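Local coordinates for protein 2-keto-3-deoxygluconate kinase (Thermotoga maritima, PDB 2AFB) that probably phosphorylates 2-keto-3-deoxygluconate at the expense of ATP, as a sugar kinase of the pfkB (ribokinase-like) family, at residues Thr252-Glu255 / Val261-Trp264; Asp37-Thr42 / Ile99-Ile104; Val16-Ile21 / Leu157-Ala162. One frame throughout, in Å; residues are numbered along the deposited sequence.

Contact 1 (Thr252-Glu255 / Val261-Trp264)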
# COMPACT_ATOMS: atom_id res chain seq x y z
N THR A 252 32.49 -15.11 -10.58
CA THR A 252 31.09 -15.49 -10.41
C THR A 252 30.64 -16.28 -11.63
O THR A 252 31.06 -16.02 -12.74
CB THR A 252 30.18 -14.29 -10.21
OG1 THR A 252 30.35 -13.35 -11.28
CG2 THR A 252 30.46 -13.59 -8.91
N LEU A 253 29.74 -17.22 -11.41
CA LEU A 253 29.25 -18.11 -12.47
C LEU A 253 27.68 -18.20 -12.44
O LEU A 253 27.09 -19.04 -11.77
CB LEU A 253 29.91 -19.46 -12.30
CG LEU A 253 31.43 -19.52 -11.93
CD1 LEU A 253 31.84 -20.84 -11.25
CD2 LEU A 253 32.27 -19.34 -13.14
N ARG A 254 27.05 -17.32 -13.21
CA ARG A 254 25.60 -17.24 -13.32
C ARG A 254 25.15 -17.98 -14.54
O ARG A 254 25.68 -17.74 -15.62
CB ARG A 254 25.18 -15.80 -13.49
CG ARG A 254 23.69 -15.61 -13.46
CD ARG A 254 23.30 -14.13 -13.63
NE ARG A 254 23.60 -13.28 -12.47
CZ ARG A 254 22.97 -13.29 -11.27
NH1 ARG A 254 22.00 -14.18 -10.97
NH2 ARG A 254 23.34 -12.40 -10.34
N GLU A 255 24.14 -18.84 -14.40
CA GLU A 255 23.50 -19.47 -15.55
C GLU A 255 22.07 -18.97 -15.58
O GLU A 255 21.25 -19.37 -14.76
CB GLU A 255 23.55 -20.98 -15.44
CG GLU A 255 24.89 -21.52 -14.99
CD GLU A 255 24.85 -23.01 -14.62
OE1 GLU A 255 24.03 -23.74 -15.25
OE2 GLU A 255 25.63 -23.41 -13.71
N VAL A 261 14.44 -17.96 -12.42
CA VAL A 261 15.39 -19.00 -11.97
C VAL A 261 16.76 -18.83 -12.63
O VAL A 261 16.87 -18.74 -13.85
CB VAL A 261 14.85 -20.42 -12.27
CG1 VAL A 261 15.83 -21.54 -11.85
CG2 VAL A 261 13.51 -20.61 -11.62
N ASN A 262 17.80 -18.74 -11.78
CA ASN A 262 19.19 -18.84 -12.20
C ASN A 262 19.90 -19.92 -11.34
O ASN A 262 19.49 -20.22 -10.23
CB ASN A 262 19.98 -17.55 -11.95
CG ASN A 262 19.58 -16.38 -12.83
OD1 ASN A 262 20.16 -15.29 -12.69
ND2 ASN A 262 18.63 -16.56 -13.74
N TYR A 263 20.93 -20.52 -11.91
CA TYR A 263 21.88 -21.29 -11.15
C TYR A 263 23.01 -20.36 -10.82
O TYR A 263 23.31 -19.44 -11.59
CB TYR A 263 22.38 -22.46 -11.95
CG TYR A 263 21.32 -23.51 -12.13
CD1 TYR A 263 20.42 -23.44 -13.19
CD2 TYR A 263 21.21 -24.56 -11.22
CE1 TYR A 263 19.45 -24.40 -13.35
CE2 TYR A 263 20.26 -25.54 -11.38
CZ TYR A 263 19.38 -25.45 -12.45
OH TYR A 263 18.43 -26.42 -12.61
N TRP A 264 23.62 -20.56 -9.65
CA TRP A 264 24.67 -19.64 -9.17
C TRP A 264 25.73 -20.39 -8.40
O TRP A 264 25.42 -21.21 -7.50
CB TRP A 264 24.01 -18.57 -8.29
CG TRP A 264 24.91 -17.61 -7.60
CD1 TRP A 264 25.38 -17.70 -6.29
CD2 TRP A 264 25.46 -16.39 -8.14
NE1 TRP A 264 26.18 -16.61 -6.01
CE2 TRP A 264 26.24 -15.79 -7.12
CE3 TRP A 264 25.36 -15.73 -9.37
CZ2 TRP A 264 26.93 -14.57 -7.33
CZ3 TRP A 264 26.01 -14.53 -9.54
CH2 TRP A 264 26.78 -13.97 -8.53
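E255 and Y263 face each other as an antiparallel hydrogen-bonded pair. E255 N donates to Y263 O at 3.0 Å in a nearly straight bond, and Y263 N donates in turn to E255 O at 3.1 Å. The next pair, R254 with W264, is non-hydrogen-bonded, and the strand axes come within 4.8 Å at 151°, antiparallel with a marked twist. On the face that carries R254 and W264, the arginine stands with CG anti to its N and bends at chi3, which brings NH2 and CZ close to W264 CZ3. That ring atom lies over one face of the guanidinium, 3.5 Å from NH2, but the planes are 41° apart, so the overlap is tilted and near the rim. NH1 swings toward the N262 side chain and donates to OD1 at 2.8 Å. The donor sits on a lone pair in the carbonyl plane, although 138° at the hydrogen makes the bond bent; H323 is a second partner of NH1. Farther along the indole, T252 CG2 meets CH2 at 3.7 Å. On the other face the E255 carboxylate reaches across Y263 CB, with CD 3.7 Å from it, while OE2 is paired in a salt bridge with R279. N262 ND2 turns back to V261 O at 2.8 Å, above that carbonyl plane. The evidence identifies a two-stranded beta hairpin, formed where strand 248-255 passes through a short loop into strand 261-270, at the antiparallel side of the large mixed sheet of this pfkB-family kinase.

Contact 2 (Asp37-Thr42 / Ile99-Ile104)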
# COMPACT_ATOMS: atom_id res chain seq x y z
N ASP A 37 1.44 3.52 -10.47
CA ASP A 37 1.13 4.71 -9.67
C ASP A 37 2.14 4.99 -8.55
O ASP A 37 1.99 5.98 -7.85
CB ASP A 37 -0.35 4.69 -9.14
CG ASP A 37 -0.64 3.69 -7.89
OD1 ASP A 37 0.02 2.67 -7.54
OD2 ASP A 37 -1.70 3.92 -7.24
N SER A 38 3.11 4.10 -8.35
CA SER A 38 4.20 4.32 -7.40
C SER A 38 5.51 3.58 -7.70
O SER A 38 5.58 2.67 -8.54
CB SER A 38 3.75 3.96 -5.97
OG SER A 38 3.67 2.57 -5.85
N PHE A 39 6.54 4.01 -6.98
CA PHE A 39 7.86 3.42 -6.98
C PHE A 39 8.27 3.15 -5.53
O PHE A 39 8.16 4.05 -4.69
CB PHE A 39 8.92 4.36 -7.55
CG PHE A 39 8.81 4.59 -9.02
CD1 PHE A 39 8.84 3.52 -9.90
CD2 PHE A 39 8.69 5.90 -9.54
CE1 PHE A 39 8.72 3.71 -11.29
CE2 PHE A 39 8.59 6.11 -10.90
CZ PHE A 39 8.59 5.00 -11.79
N ASP A 40 8.72 1.91 -5.29
CA ASP A 40 9.50 1.53 -4.14
C ASP A 40 10.82 2.25 -4.24
O ASP A 40 11.36 2.39 -5.31
CB ASP A 40 9.72 0.03 -4.14
CG ASP A 40 8.41 -0.74 -3.96
OD1 ASP A 40 7.56 -0.22 -3.21
OD2 ASP A 40 8.22 -1.84 -4.50
N VAL A 41 11.28 2.72 -3.09
CA VAL A 41 12.46 3.55 -2.94
C VAL A 41 13.50 2.79 -2.14
O VAL A 41 13.19 2.18 -1.16
CB VAL A 41 12.15 4.85 -2.13
CG1 VAL A 41 13.42 5.55 -1.68
CG2 VAL A 41 11.32 5.80 -2.99
N THR A 42 14.72 2.82 -2.64
CA THR A 42 15.90 2.40 -1.91
C THR A 42 17.12 3.09 -2.48
O THR A 42 17.03 3.90 -3.41
CB THR A 42 16.05 0.85 -1.83
OG1 THR A 42 16.99 0.54 -0.78
CG2 THR A 42 16.52 0.24 -3.17
N ILE A 99 20.08 8.59 -10.29
CA ILE A 99 18.91 7.77 -10.14
C ILE A 99 18.93 6.62 -11.13
O ILE A 99 19.38 6.78 -12.27
CB ILE A 99 17.59 8.57 -10.47
CG1 ILE A 99 17.49 9.83 -9.62
CG2 ILE A 99 16.41 7.64 -10.33
CD1 ILE A 99 16.28 10.73 -9.98
N TYR A 100 18.39 5.47 -10.73
CA TYR A 100 17.97 4.50 -11.70
C TYR A 100 16.63 3.91 -11.42
O TYR A 100 16.26 3.74 -10.26
CB TYR A 100 19.01 3.41 -11.92
CG TYR A 100 19.23 2.34 -10.89
CD1 TYR A 100 19.87 2.61 -9.68
CD2 TYR A 100 18.85 1.02 -11.16
CE1 TYR A 100 20.15 1.58 -8.77
CE2 TYR A 100 19.14 -0.02 -10.26
CZ TYR A 100 19.79 0.26 -9.07
OH TYR A 100 20.03 -0.76 -8.16
N PHE A 101 15.91 3.66 -12.52
CA PHE A 101 14.60 3.03 -12.45
C PHE A 101 14.81 1.58 -12.80
O PHE A 101 15.46 1.26 -13.77
CB PHE A 101 13.64 3.64 -13.44
CG PHE A 101 13.41 5.11 -13.25
CD1 PHE A 101 14.33 6.01 -13.66
CD2 PHE A 101 12.26 5.59 -12.61
CE1 PHE A 101 14.14 7.38 -13.48
CE2 PHE A 101 12.07 6.96 -12.43
CZ PHE A 101 13.04 7.84 -12.85
N LEU A 102 14.23 0.70 -12.02
CA LEU A 102 14.38 -0.71 -12.24
C LEU A 102 13.03 -1.41 -12.31
O LEU A 102 12.21 -1.29 -11.38
CB LEU A 102 15.19 -1.31 -11.09
CG LEU A 102 15.18 -2.85 -11.07
CD1 LEU A 102 16.12 -3.33 -12.15
CD2 LEU A 102 15.66 -3.36 -9.67
N GLU A 103 12.81 -2.13 -13.42
CA GLU A 103 11.68 -3.02 -13.58
C GLU A 103 12.19 -4.37 -13.30
O GLU A 103 13.08 -4.87 -14.00
CB GLU A 103 11.14 -3.04 -14.99
CG GLU A 103 10.43 -1.78 -15.44
CD GLU A 103 9.92 -1.87 -16.90
OE1 GLU A 103 10.49 -2.67 -17.71
OE2 GLU A 103 8.98 -1.11 -17.24
N ILE A 104 11.64 -5.00 -12.28
CA ILE A 104 12.05 -6.35 -11.92
C ILE A 104 11.29 -7.36 -12.80
O ILE A 104 10.03 -7.42 -12.79
CB ILE A 104 11.81 -6.63 -10.43
CG1 ILE A 104 12.64 -5.62 -9.61
CG2 ILE A 104 12.18 -8.06 -10.09
CD1 ILE A 104 12.33 -5.66 -8.15
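F39 and F101 meet as an offset edge-to-face pair, with the edge of F101 directed toward the face of F39. The ring centroids are 5.5 Å apart and the planes stand at 67°, short of a true perpendicular. CD2 and CE2 of F101 form the approaching edge: CD2 lies 3.8 Å from F39 CZ, and CE2 lies 3.9 Å from F39 CE2. F39 CE2 lies at the edge of the F101 ring, in its plane; on F39, the F101 edge meets only the CE2-CZ side, so the pair is offset. The CB of F39 points toward the other strand, whereas F101 starts off to the side and its ring end comes nearer; together they span the 8.7 Å between F39 CA and F101 CA. The small shared surface, 78 Å² with both sides summed, fits one aromatic pair and little else, and the contact is purely apolar. L25 of the intervening strand 22-26 packs on F101, as does I33. From a neighbouring subunit, V41 packs on F39 and L72 on F101, so both rings are buried partly by the assembly. S38, F39 and D40 also pair antiparallel with a strand of that same neighbouring subunit, which carries the sheet across the interface. The two segments are non-adjacent strands of the small four-stranded sheet, separated by strand 22-26. Such a small sheet beside the main domain, joined edge to edge with that of another subunit, is consistent with the lid of ribokinase-like sugar kinases, which in relatives serves in dimerisation and covers the substrate site.

Contact 3 (Val16-Ile21 / Leu157-Ala162)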
# COMPACT_ATOMS: atom_id res chain seq x y z
N VAL A 16 37.45 0.50 3.32
CA VAL A 16 37.00 1.64 2.53
C VAL A 16 36.61 1.22 1.09
O VAL A 16 37.30 0.44 0.42
CB VAL A 16 38.10 2.72 2.49
CG1 VAL A 16 37.69 3.93 1.69
CG2 VAL A 16 38.49 3.13 3.88
N THR A 17 35.48 1.74 0.62
CA THR A 17 35.04 1.57 -0.76
C THR A 17 34.65 2.93 -1.31
O THR A 17 34.36 3.88 -0.56
CB THR A 17 33.85 0.57 -0.91
OG1 THR A 17 32.61 1.24 -0.71
CG2 THR A 17 33.96 -0.56 0.04
N PHE A 18 34.65 3.01 -2.64
CA PHE A 18 34.48 4.28 -3.33
C PHE A 18 33.68 4.07 -4.56
O PHE A 18 33.98 3.20 -5.36
CB PHE A 18 35.82 4.81 -3.79
CG PHE A 18 35.74 6.05 -4.66
CD1 PHE A 18 35.30 7.24 -4.14
CD2 PHE A 18 36.18 6.02 -5.98
CE1 PHE A 18 35.25 8.39 -4.93
CE2 PHE A 18 36.14 7.18 -6.79
CZ PHE A 18 35.68 8.35 -6.25
N GLY A 19 32.70 4.92 -4.75
CA GLY A 19 31.98 4.96 -5.99
C GLY A 19 30.72 5.78 -5.87
O GLY A 19 30.70 6.74 -5.11
N GLU A 20 29.71 5.41 -6.64
CA GLU A 20 28.41 6.13 -6.69
C GLU A 20 27.28 5.37 -6.06
O GLU A 20 27.08 4.19 -6.35
CB GLU A 20 28.00 6.48 -8.14
CG GLU A 20 26.63 7.14 -8.24
CD GLU A 20 26.37 7.93 -9.54
OE1 GLU A 20 26.84 7.53 -10.62
OE2 GLU A 20 25.62 8.94 -9.50
N ILE A 21 26.52 6.06 -5.22
CA ILE A 21 25.27 5.56 -4.73
C ILE A 21 24.12 6.34 -5.35
O ILE A 21 24.17 7.57 -5.50
CB ILE A 21 25.24 5.54 -3.19
CG1 ILE A 21 24.01 4.75 -2.73
CG2 ILE A 21 25.31 6.95 -2.61
CD1 ILE A 21 23.91 4.46 -1.29
N LEU A 157 41.23 10.02 -12.38
CA LEU A 157 42.28 10.64 -11.61
C LEU A 157 42.04 10.50 -10.12
O LEU A 157 42.98 10.32 -9.37
CB LEU A 157 42.47 12.10 -12.01
CG LEU A 157 42.99 12.41 -13.41
CD1 LEU A 157 43.31 13.90 -13.54
CD2 LEU A 157 44.24 11.61 -13.78
N ILE A 158 40.79 10.64 -9.69
CA ILE A 158 40.44 10.44 -8.29
C ILE A 158 40.79 9.01 -7.81
O ILE A 158 41.30 8.84 -6.69
CB ILE A 158 38.96 10.71 -8.02
CG1 ILE A 158 38.65 12.18 -8.25
CG2 ILE A 158 38.62 10.32 -6.56
CD1 ILE A 158 37.20 12.56 -8.38
N LEU A 159 40.50 8.00 -8.64
CA LEU A 159 40.86 6.61 -8.28
C LEU A 159 42.34 6.41 -8.22
O LEU A 159 42.84 5.71 -7.35
CB LEU A 159 40.25 5.58 -9.22
CG LEU A 159 38.97 5.05 -8.61
CD1 LEU A 159 38.04 4.40 -9.66
CD2 LEU A 159 39.36 4.10 -7.44
N GLU A 160 43.05 7.00 -9.19
CA GLU A 160 44.49 6.90 -9.20
C GLU A 160 45.09 7.52 -7.96
O GLU A 160 46.06 6.97 -7.42
CB GLU A 160 45.09 7.55 -10.45
CG GLU A 160 46.51 7.07 -10.71
CD GLU A 160 47.09 7.58 -12.01
OE1 GLU A 160 48.19 7.12 -12.36
OE2 GLU A 160 46.45 8.42 -12.68
N ASP A 161 44.55 8.66 -7.54
CA ASP A 161 44.95 9.30 -6.27
C ASP A 161 44.78 8.31 -5.14
O ASP A 161 45.69 8.12 -4.35
CB ASP A 161 44.09 10.53 -5.92
CG ASP A 161 44.39 11.76 -6.79
OD1 ASP A 161 45.48 11.84 -7.40
OD2 ASP A 161 43.51 12.65 -6.87
N ALA A 162 43.60 7.71 -5.04
CA ALA A 162 43.32 6.73 -3.96
C ALA A 162 44.28 5.54 -3.99
O ALA A 162 44.73 5.04 -2.96
CB ALA A 162 41.85 6.21 -4.03
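F18 sets the CD2-CE2-CZ side of its ring against I158 and L159, two consecutive residues of the helix. Its CZ comes to 3.6 Å from I158 CG2, the shortest approach between the segments, and its CD2 to 4.0 Å from L159 CG. The phenylalanine and isoleucine side chains cross at about a right angle, whereas L159 approaches obliquely, so the ring has methyl and methine carbons beside it without a stacked partner from the helix. With CG anti to the backbone N (chi1 174°), the ring is carried out from the strand toward the helix and spans a CA-CA distance of 8.4 Å to L159. On the helix, I158 presents CG2 because that branch lies anti to its own N. L159 leaves the helix to one side, and its CG and CD2 curve back to the ring. W132 and F130 each make an edge-to-face pair with F18, and V64 of strand 60-67 also touches it. An alanine in place of F18 is likely to open a gap beneath I158 and L159 and to leave W132 and F130 without their aromatic partner. Strand 14-18 and helix 155-169 thus meet by the packing of helix on sheet found in an alpha/beta sandwich. Since the three touching residues are buried and apolar, the contact implies cohesion through shape and exclusion of water, with no polar bond to set its direction.

Overall arrangement
From the N terminus, strand 14-18 opens contact 3, which closes 136 residues later on helix 155-169. Contact 2 lies nested inside that long loop: it leaves at 37-42 and returns at 99-104, 57 residues on. Contact 1 follows in series after both, closing the hairpin of strands 248-255 and 261-270 near one flank of the large sheet. Contacts 1 and 3 reach this same nine-stranded sheet on opposite sides of the chain's centre, with their own centres 29 Å apart. Contact 2 instead ties strands of the small four-stranded sheet. Its nearest atoms are about 6 Å from those of contact 3 and about 10 Å from those of contact 1, so none of the three touch.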